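Local coordinates for protein MDM10 isoform 1 (PDB 7BTX) that helps tether the endoplasmic reticulum to mitochondria within the ERMES complex and takes part in late assembly of the outer-membrane TOM translocase, at residues D[286-298]-D[305-317]. Sequence-based numbering, arbitrary orientation.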
ATOM      1  N   THR D 286      23.670   6.854  40.735  1.00 73.85           N
ATOM      2  CA  THR D 286      24.479   5.889  41.476  1.00 73.85           C
ATOM      3  C   THR D 286      25.633   5.326  40.659  1.00 73.85           C
ATOM      4  O   THR D 286      25.611   4.161  40.252  1.00 73.85           O
ATOM      5  CB  THR D 286      23.612   4.725  41.946  1.00 73.85           C
ATOM      6  OG1 THR D 286      23.369   3.845  40.844  1.00 73.85           O
ATOM      7  CG2 THR D 286      22.283   5.230  42.456  1.00 73.85           C
ATOM      8  N   GLY D 287      26.646   6.140  40.430  1.00 72.94           N
ATOM      9  CA  GLY D 287      27.798   5.732  39.658  1.00 72.94           C
ATOM     10  C   GLY D 287      28.309   6.902  38.847  1.00 72.94           C
ATOM     11  O   GLY D 287      27.633   7.911  38.672  1.00 72.94           O
ATOM     12  N   THR D 288      29.532   6.743  38.352  1.00 71.57           N
ATOM     13  CA  THR D 288      30.136   7.781  37.527  1.00 71.57           C
ATOM     14  C   THR D 288      29.521   7.846  36.132  1.00 71.57           C
ATOM     15  O   THR D 288      29.629   8.874  35.456  1.00 71.57           O
ATOM     16  CB  THR D 288      31.651   7.574  37.441  1.00 71.57           C
ATOM     17  OG1 THR D 288      32.238   8.634  36.678  1.00 71.57           O
ATOM     18  CG2 THR D 288      31.993   6.232  36.812  1.00 71.57           C
ATOM     19  N   ASN D 289      28.873   6.771  35.687  1.00 68.42           N
ATOM     20  CA  ASN D 289      28.144   6.749  34.425  1.00 68.42           C
ATOM     21  C   ASN D 289      26.721   6.234  34.564  1.00 68.42           C
ATOM     22  O   ASN D 289      25.836   6.682  33.833  1.00 68.42           O
ATOM     23  CB  ASN D 289      28.906   5.903  33.396  1.00 68.42           C
ATOM     24  CG  ASN D 289      29.443   4.620  33.983  1.00 68.42           C
ATOM     25  OD1 ASN D 289      29.153   4.280  35.128  1.00 68.42           O
ATOM     26  ND2 ASN D 289      30.238   3.901  33.203  1.00 68.42           N
ATOM     27  N   SER D 290      26.476   5.308  35.488  1.00 65.80           N
ATOM     28  CA  SER D 290      25.136   4.777  35.693  1.00 65.80           C
ATOM     29  C   SER D 290      24.249   5.801  36.388  1.00 65.80           C
ATOM     30  O   SER D 290      24.729   6.660  37.129  1.00 65.80           O
ATOM     31  CB  SER D 290      25.206   3.498  36.523  1.00 65.80           C
ATOM     32  OG  SER D 290      23.911   3.003  36.798  1.00 65.80           O
ATOM     33  N   THR D 291      22.945   5.716  36.134  1.00 62.22           N
ATOM     34  CA  THR D 291      21.933   6.602  36.686  1.00 62.22           C
ATOM     35  C   THR D 291      20.763   5.720  37.151  1.00 62.22           C
ATOM     36  O   THR D 291      20.768   4.507  36.884  1.00 62.22           O
ATOM     37  CB  THR D 291      21.574   7.644  35.622  1.00 62.22           C
ATOM     38  OG1 THR D 291      22.774   8.117  35.006  1.00 62.22           O
ATOM     39  CG2 THR D 291      20.911   8.879  36.225  1.00 62.22           C
ATOM     40  N   PHE D 292      19.788   6.302  37.852  1.00 58.41           N
ATOM     41  CA  PHE D 292      18.665   5.542  38.391  1.00 58.41           C
ATOM     42  C   PHE D 292      17.457   6.447  38.612  1.00 58.41           C
ATOM     43  O   PHE D 292      17.623   7.636  38.893  1.00 58.41           O
ATOM     44  CB  PHE D 292      19.080   4.857  39.692  1.00 58.41           C
ATOM     45  CG  PHE D 292      17.972   4.112  40.367  1.00 58.41           C
ATOM     46  CD1 PHE D 292      17.446   2.970  39.798  1.00 58.41           C
ATOM     47  CD2 PHE D 292      17.451   4.559  41.569  1.00 58.41           C
ATOM     48  CE1 PHE D 292      16.424   2.283  40.416  1.00 58.41           C
ATOM     49  CE2 PHE D 292      16.428   3.877  42.194  1.00 58.41           C
ATOM     50  CZ  PHE D 292      15.916   2.739  41.617  1.00 58.41           C
ATOM     51  N   CYS D 293      16.241   5.912  38.481  1.00 55.27           N
ATOM     52  CA  CYS D 293      15.023   6.709  38.663  1.00 55.27           C
ATOM     53  C   CYS D 293      13.897   5.774  39.099  1.00 55.27           C
ATOM     54  O   CYS D 293      13.527   4.855  38.371  1.00 55.27           O
ATOM     55  CB  CYS D 293      14.644   7.451  37.395  1.00 55.27           C
ATOM     56  SG  CYS D 293      13.136   8.425  37.512  1.00 55.27           S
ATOM     57  N   ALA D 294      13.341   6.036  40.280  1.00 50.98           N
ATOM     58  CA  ALA D 294      12.256   5.218  40.814  1.00 50.98           C
ATOM     59  C   ALA D 294      11.022   6.084  41.065  1.00 50.98           C
ATOM     60  O   ALA D 294      10.823   6.655  42.136  1.00 50.98           O
ATOM     61  CB  ALA D 294      12.704   4.513  42.085  1.00 50.98           C
ATOM     62  N   LYS D 295      10.168   6.163  40.055  1.00 51.21           N
ATOM     63  CA  LYS D 295       8.944   6.939  40.191  1.00 51.21           C
ATOM     64  C   LYS D 295       7.864   6.116  40.872  1.00 51.21           C
ATOM     65  O   LYS D 295       7.521   5.028  40.405  1.00 51.21           O
ATOM     66  CB  LYS D 295       8.451   7.409  38.830  1.00 51.21           C
ATOM     67  CG  LYS D 295       7.055   7.985  38.863  1.00 51.21           C
ATOM     68  CD  LYS D 295       6.738   8.765  37.614  1.00 51.21           C
ATOM     69  CE  LYS D 295       6.280   7.852  36.507  1.00 51.21           C
ATOM     70  NZ  LYS D 295       5.876   8.615  35.298  1.00 51.21           N
ATOM     71  N   TYR D 296       7.316   6.635  41.963  1.00 57.65           N
ATOM     72  CA  TYR D 296       6.141   6.056  42.605  1.00 57.65           C
ATOM     73  C   TYR D 296       4.950   6.943  42.287  1.00 57.65           C
ATOM     74  O   TYR D 296       4.870   8.076  42.765  1.00 57.65           O
ATOM     75  CB  TYR D 296       6.319   5.926  44.113  1.00 57.65           C
ATOM     76  CG  TYR D 296       5.034   5.540  44.808  1.00 57.65           C
ATOM     77  CD1 TYR D 296       4.460   4.295  44.596  1.00 57.65           C
ATOM     78  CD2 TYR D 296       4.387   6.424  45.659  1.00 57.65           C
ATOM     79  CE1 TYR D 296       3.285   3.937  45.217  1.00 57.65           C
ATOM     80  CE2 TYR D 296       3.208   6.074  46.288  1.00 57.65           C
ATOM     81  CZ  TYR D 296       2.665   4.829  46.061  1.00 57.65           C
ATOM     82  OH  TYR D 296       1.493   4.469  46.682  1.00 57.65           O
ATOM     83  N   ASP D 297       4.027   6.428  41.492  1.00 60.26           N
ATOM     84  CA  ASP D 297       2.851   7.184  41.109  1.00 60.26           C
ATOM     85  C   ASP D 297       1.705   6.852  42.057  1.00 60.26           C
ATOM     86  O   ASP D 297       1.775   5.904  42.842  1.00 60.26           O
ATOM     87  CB  ASP D 297       2.498   6.875  39.660  1.00 60.26           C
ATOM     88  CG  ASP D 297       1.712   7.974  39.009  1.00 60.26           C
ATOM     89  OD1 ASP D 297       2.316   8.762  38.256  1.00 60.26           O
ATOM     90  OD2 ASP D 297       0.491   8.050  39.245  1.00 60.26           O
ATOM     91  N   PHE D 298       0.634   7.642  41.995  1.00 67.17           N
ATOM     92  CA  PHE D 298      -0.522   7.435  42.858  1.00 67.17           C
ATOM     93  C   PHE D 298      -1.763   8.047  42.218  1.00 67.17           C
ATOM     94  O   PHE D 298      -1.707   8.512  41.078  1.00 67.17           O
ATOM     95  CB  PHE D 298      -0.270   8.033  44.248  1.00 67.17           C
ATOM     96  CG  PHE D 298      -1.096   7.411  45.337  1.00 67.17           C
ATOM     97  CD1 PHE D 298      -1.092   6.039  45.531  1.00 67.17           C
ATOM     98  CD2 PHE D 298      -1.911   8.196  46.134  1.00 67.17           C
ATOM     99  CE1 PHE D 298      -1.868   5.460  46.524  1.00 67.17           C
ATOM    100  CE2 PHE D 298      -2.691   7.625  47.127  1.00 67.17           C
ATOM    101  CZ  PHE D 298      -2.667   6.253  47.322  1.00 67.17           C
ATOM    102  N   SER D 305      -2.029   2.477  42.679  1.00 65.53           N
ATOM    103  CA  SER D 305      -0.606   2.783  42.710  1.00 65.53           C
ATOM    104  C   SER D 305       0.092   2.367  41.424  1.00 65.53           C
ATOM    105  O   SER D 305      -0.512   1.735  40.553  1.00 65.53           O
ATOM    106  CB  SER D 305       0.060   2.102  43.906  1.00 65.53           C
ATOM    107  OG  SER D 305      -0.242   2.785  45.109  1.00 65.53           O
ATOM    108  N   ASN D 306       1.367   2.730  41.307  1.00 59.44           N
ATOM    109  CA  ASN D 306       2.245   2.303  40.229  1.00 59.44           C
ATOM    110  C   ASN D 306       3.676   2.508  40.697  1.00 59.44           C
ATOM    111  O   ASN D 306       3.927   3.365  41.546  1.00 59.44           O
ATOM    112  CB  ASN D 306       1.972   3.087  38.946  1.00 59.44           C
ATOM    113  CG  ASN D 306       2.499   2.388  37.711  1.00 59.44           C
ATOM    114  OD1 ASN D 306       3.393   1.547  37.789  1.00 59.44           O
ATOM    115  ND2 ASN D 306       1.947   2.737  36.557  1.00 59.44           N
ATOM    116  N   LEU D 307       4.624   1.736  40.173  1.00 53.02           N
ATOM    117  CA  LEU D 307       6.000   1.925  40.622  1.00 53.02           C
ATOM    118  C   LEU D 307       6.923   1.627  39.439  1.00 53.02           C
ATOM    119  O   LEU D 307       7.326   0.493  39.186  1.00 53.02           O
ATOM    120  CB  LEU D 307       6.335   1.051  41.828  1.00 53.02           C
ATOM    121  CG  LEU D 307       7.736   1.219  42.417  1.00 53.02           C
ATOM    122  CD1 LEU D 307       7.858   2.543  43.134  1.00 53.02           C
ATOM    123  CD2 LEU D 307       8.053   0.085  43.361  1.00 53.02           C
ATOM    124  N   SER D 308       7.281   2.679  38.713  1.00 50.02           N
ATOM    125  CA  SER D 308       8.171   2.526  37.580  1.00 50.02           C
ATOM    126  C   SER D 308       9.618   2.474  38.057  1.00 50.02           C
ATOM    127  O   SER D 308       9.927   2.725  39.220  1.00 50.02           O
ATOM    128  CB  SER D 308       7.952   3.655  36.583  1.00 50.02           C
ATOM    129  OG  SER D 308       6.633   3.623  36.076  1.00 50.02           O
ATOM    130  N   PHE D 309      10.515   2.134  37.143  1.00 52.00           N
ATOM    131  CA  PHE D 309      11.941   2.094  37.430  1.00 52.00           C
ATOM    132  C   PHE D 309      12.676   2.493  36.159  1.00 52.00           C
ATOM    133  O   PHE D 309      12.086   2.523  35.077  1.00 52.00           O
ATOM    134  CB  PHE D 309      12.354   0.703  37.932  1.00 52.00           C
ATOM    135  CG  PHE D 309      12.183   0.514  39.401  1.00 52.00           C
ATOM    136  CD1 PHE D 309      13.094   1.052  40.292  1.00 52.00           C
ATOM    137  CD2 PHE D 309      11.113  -0.208  39.895  1.00 52.00           C
ATOM    138  CE1 PHE D 309      12.937   0.878  41.652  1.00 52.00           C
ATOM    139  CE2 PHE D 309      10.950  -0.386  41.253  1.00 52.00           C
ATOM    140  CZ  PHE D 309      11.864   0.160  42.133  1.00 52.00           C
ATOM    141  N   GLY D 310      13.964   2.779  36.276  1.00 52.64           N
ATOM    142  CA  GLY D 310      14.763   3.151  35.127  1.00 52.64           C
ATOM    143  C   GLY D 310      16.217   3.253  35.515  1.00 52.64           C
ATOM    144  O   GLY D 310      16.548   3.920  36.491  1.00 52.64           O
ATOM    145  N   CYS D 311      17.091   2.589  34.771  1.00 56.80           N
ATOM    146  CA  CYS D 311      18.441   2.306  35.241  1.00 56.80           C
ATOM    147  C   CYS D 311      19.460   2.459  34.118  1.00 56.80           C
ATOM    148  O   CYS D 311      20.136   1.497  33.755  1.00 56.80           O
ATOM    149  CB  CYS D 311      18.500   0.909  35.856  1.00 56.80           C
ATOM    150  SG  CYS D 311      20.018   0.519  36.772  1.00 56.80           S
ATOM    151  N   GLU D 312      19.522   3.635  33.477  1.00 57.83           N
ATOM    152  CA  GLU D 312      20.383   3.752  32.302  1.00 57.83           C
ATOM    153  C   GLU D 312      21.866   3.633  32.641  1.00 57.83           C
ATOM    154  O   GLU D 312      22.300   3.973  33.745  1.00 57.83           O
ATOM    155  CB  GLU D 312      20.172   5.050  31.513  1.00 57.83           C
ATOM    156  CG  GLU D 312      20.969   6.263  31.957  1.00 57.83           C
ATOM    157  CD  GLU D 312      20.757   7.453  31.047  1.00 57.83           C
ATOM    158  OE1 GLU D 312      19.981   7.335  30.079  1.00 57.83           O
ATOM    159  OE2 GLU D 312      21.371   8.510  31.296  1.00 57.83           O
ATOM    160  N   PHE D 313      22.617   3.047  31.724  1.00 59.38           N
ATOM    161  CA  PHE D 313      24.043   2.853  31.884  1.00 59.38           C
ATOM    162  C   PHE D 313      24.763   3.410  30.665  1.00 59.38           C
ATOM    163  O   PHE D 313      24.274   3.314  29.538  1.00 59.38           O
ATOM    164  CB  PHE D 313      24.337   1.365  32.067  1.00 59.38           C
ATOM    165  CG  PHE D 313      25.784   1.039  32.274  1.00 59.38           C
ATOM    166  CD1 PHE D 313      26.526   1.680  33.249  1.00 59.38           C
ATOM    167  CD2 PHE D 313      26.397   0.062  31.505  1.00 59.38           C
ATOM    168  CE1 PHE D 313      27.862   1.367  33.441  1.00 59.38           C
ATOM    169  CE2 PHE D 313      27.729  -0.255  31.692  1.00 59.38           C
ATOM    170  CZ  PHE D 313      28.461   0.399  32.660  1.00 59.38           C
ATOM    171  N   TRP D 314      25.924   4.013  30.894  1.00 61.06           N
ATOM    172  CA  TRP D 314      26.707   4.574  29.809  1.00 61.06           C
ATOM    173  C   TRP D 314      27.998   3.777  29.653  1.00 61.06           C
ATOM    174  O   TRP D 314      28.328   2.938  30.503  1.00 61.06           O
ATOM    175  CB  TRP D 314      26.969   6.058  30.072  1.00 61.06           C
ATOM    176  CG  TRP D 314      25.840   6.945  29.692  1.00 61.06           C
ATOM    177  CD1 TRP D 314      24.695   7.150  30.395  1.00 61.06           C
ATOM    178  CD2 TRP D 314      25.747   7.767  28.523  1.00 61.06           C
ATOM    179  NE1 TRP D 314      23.885   8.040  29.733  1.00 61.06           N
ATOM    180  CE2 TRP D 314      24.510   8.436  28.582  1.00 61.06           C
ATOM    181  CE3 TRP D 314      26.588   8.003  27.432  1.00 61.06           C
ATOM    182  CZ2 TRP D 314      24.092   9.322  27.594  1.00 61.06           C
ATOM    183  CZ3 TRP D 314      26.170   8.884  26.451  1.00 61.06           C
ATOM    184  CH2 TRP D 314      24.934   9.530  26.538  1.00 61.06           C
ATOM    185  N   GLN D 315      28.728   4.055  28.573  1.00 64.65           N
ATOM    186  CA  GLN D 315      30.060   3.519  28.321  1.00 64.65           C
ATOM    187  C   GLN D 315      30.690   4.360  27.221  1.00 64.65           C
ATOM    188  O   GLN D 315      29.982   5.049  26.482  1.00 64.65           O
ATOM    189  CB  GLN D 315      30.001   2.034  27.932  1.00 64.65           C
ATOM    190  CG  GLN D 315      31.316   1.246  28.045  1.00 64.65           C
ATOM    191  CD  GLN D 315      31.704   0.883  29.475  1.00 64.65           C
ATOM    192  OE1 GLN D 315      31.951   1.750  30.314  1.00 64.65           O
ATOM    193  NE2 GLN D 315      31.766  -0.415  29.753  1.00 64.65           N
ATOM    194  N   LYS D 316      32.012   4.334  27.111  1.00 71.64           N
ATOM    195  CA  LYS D 316      32.724   5.089  26.093  1.00 71.64           C
ATOM    196  C   LYS D 316      33.956   4.273  25.712  1.00 71.64           C
ATOM    197  O   LYS D 316      34.358   3.357  26.434  1.00 71.64           O
ATOM    198  CB  LYS D 316      33.034   6.498  26.615  1.00 71.64           C
ATOM    199  CG  LYS D 316      33.278   7.531  25.543  1.00 71.64           C
ATOM    200  CD  LYS D 316      33.276   8.922  26.129  1.00 71.64           C
ATOM    201  CE  LYS D 316      33.637   9.945  25.073  1.00 71.64           C
ATOM    202  NZ  LYS D 316      35.054   9.772  24.652  1.00 71.64           N
ATOM    203  N   LYS D 317      34.565   4.586  24.573  1.00 78.68           N
ATOM    204  CA  LYS D 317      35.529   3.659  23.999  1.00 78.68           C
ATOM    205  C   LYS D 317      36.569   4.470  23.230  1.00 78.68           C
ATOM    206  O   LYS D 317      36.420   5.678  23.029  1.00 78.68           O
ATOM    207  CB  LYS D 317      34.798   2.628  23.119  1.00 78.68           C
ATOM    208  CG  LYS D 317      35.532   1.322  22.780  1.00 78.68           C
ATOM    209  CD  LYS D 317      34.638   0.376  21.997  1.00 78.68           C
ATOM    210  CE  LYS D 317      35.328  -0.951  21.713  1.00 78.68           C
ATOM    211  NZ  LYS D 317      36.447  -0.808  20.740  1.00 78.68           N
TER
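Backbone bonds pair 286-298 with 305-317 as antiparallel neighbours: Thr291 N donates to Glu312 O (3.0 Å), Cys293 N to Gly310 O, Ser308 N to Lys295 O and Asp297 N to Asn306 O. CA-H...O contacts supplement the ladder, among them Phe292 CA to Gly310 O at 3.3 Å.

Aromatic and aliphatic groups gather on one face. The rings of Phe292 and Phe309 meet rim to rim, CZ of the former 3.5 Å from CE1 of the latter, with planes 36° apart; Ala294 CB also touches Phe309 CE1. Farther along, Leu307 CD1 meets the Tyr296 ring at its edge.

Polar side chains mark both ends. Tyr296 OH and Ser305 OG share a hydrogen bond of 2.9 Å. Asn289, with CG between backbone N and carbonyl carbon (chi1 43°), lays its amide beside the Phe313 ring, ND2 3.5 Å from CE1. An alanine here lacks the amide and would probably open a gap beside Phe313 CE1. Glu312 OE1 forms a salt bridge with Lys417, while OE2 accepts a hydrogen bond from Trp314 NE1, which arrives from above the carboxylate plane.

The backbone of Cys311 and Phe313 also bonds to Leu418 and Trp416 of strand 413-420, so 305-317 is hydrogen-bonded on both sides. The antiparallel beta hairpin is the repeating unit of the up-and-down meander in a mitochondrial outer-membrane beta-barrel.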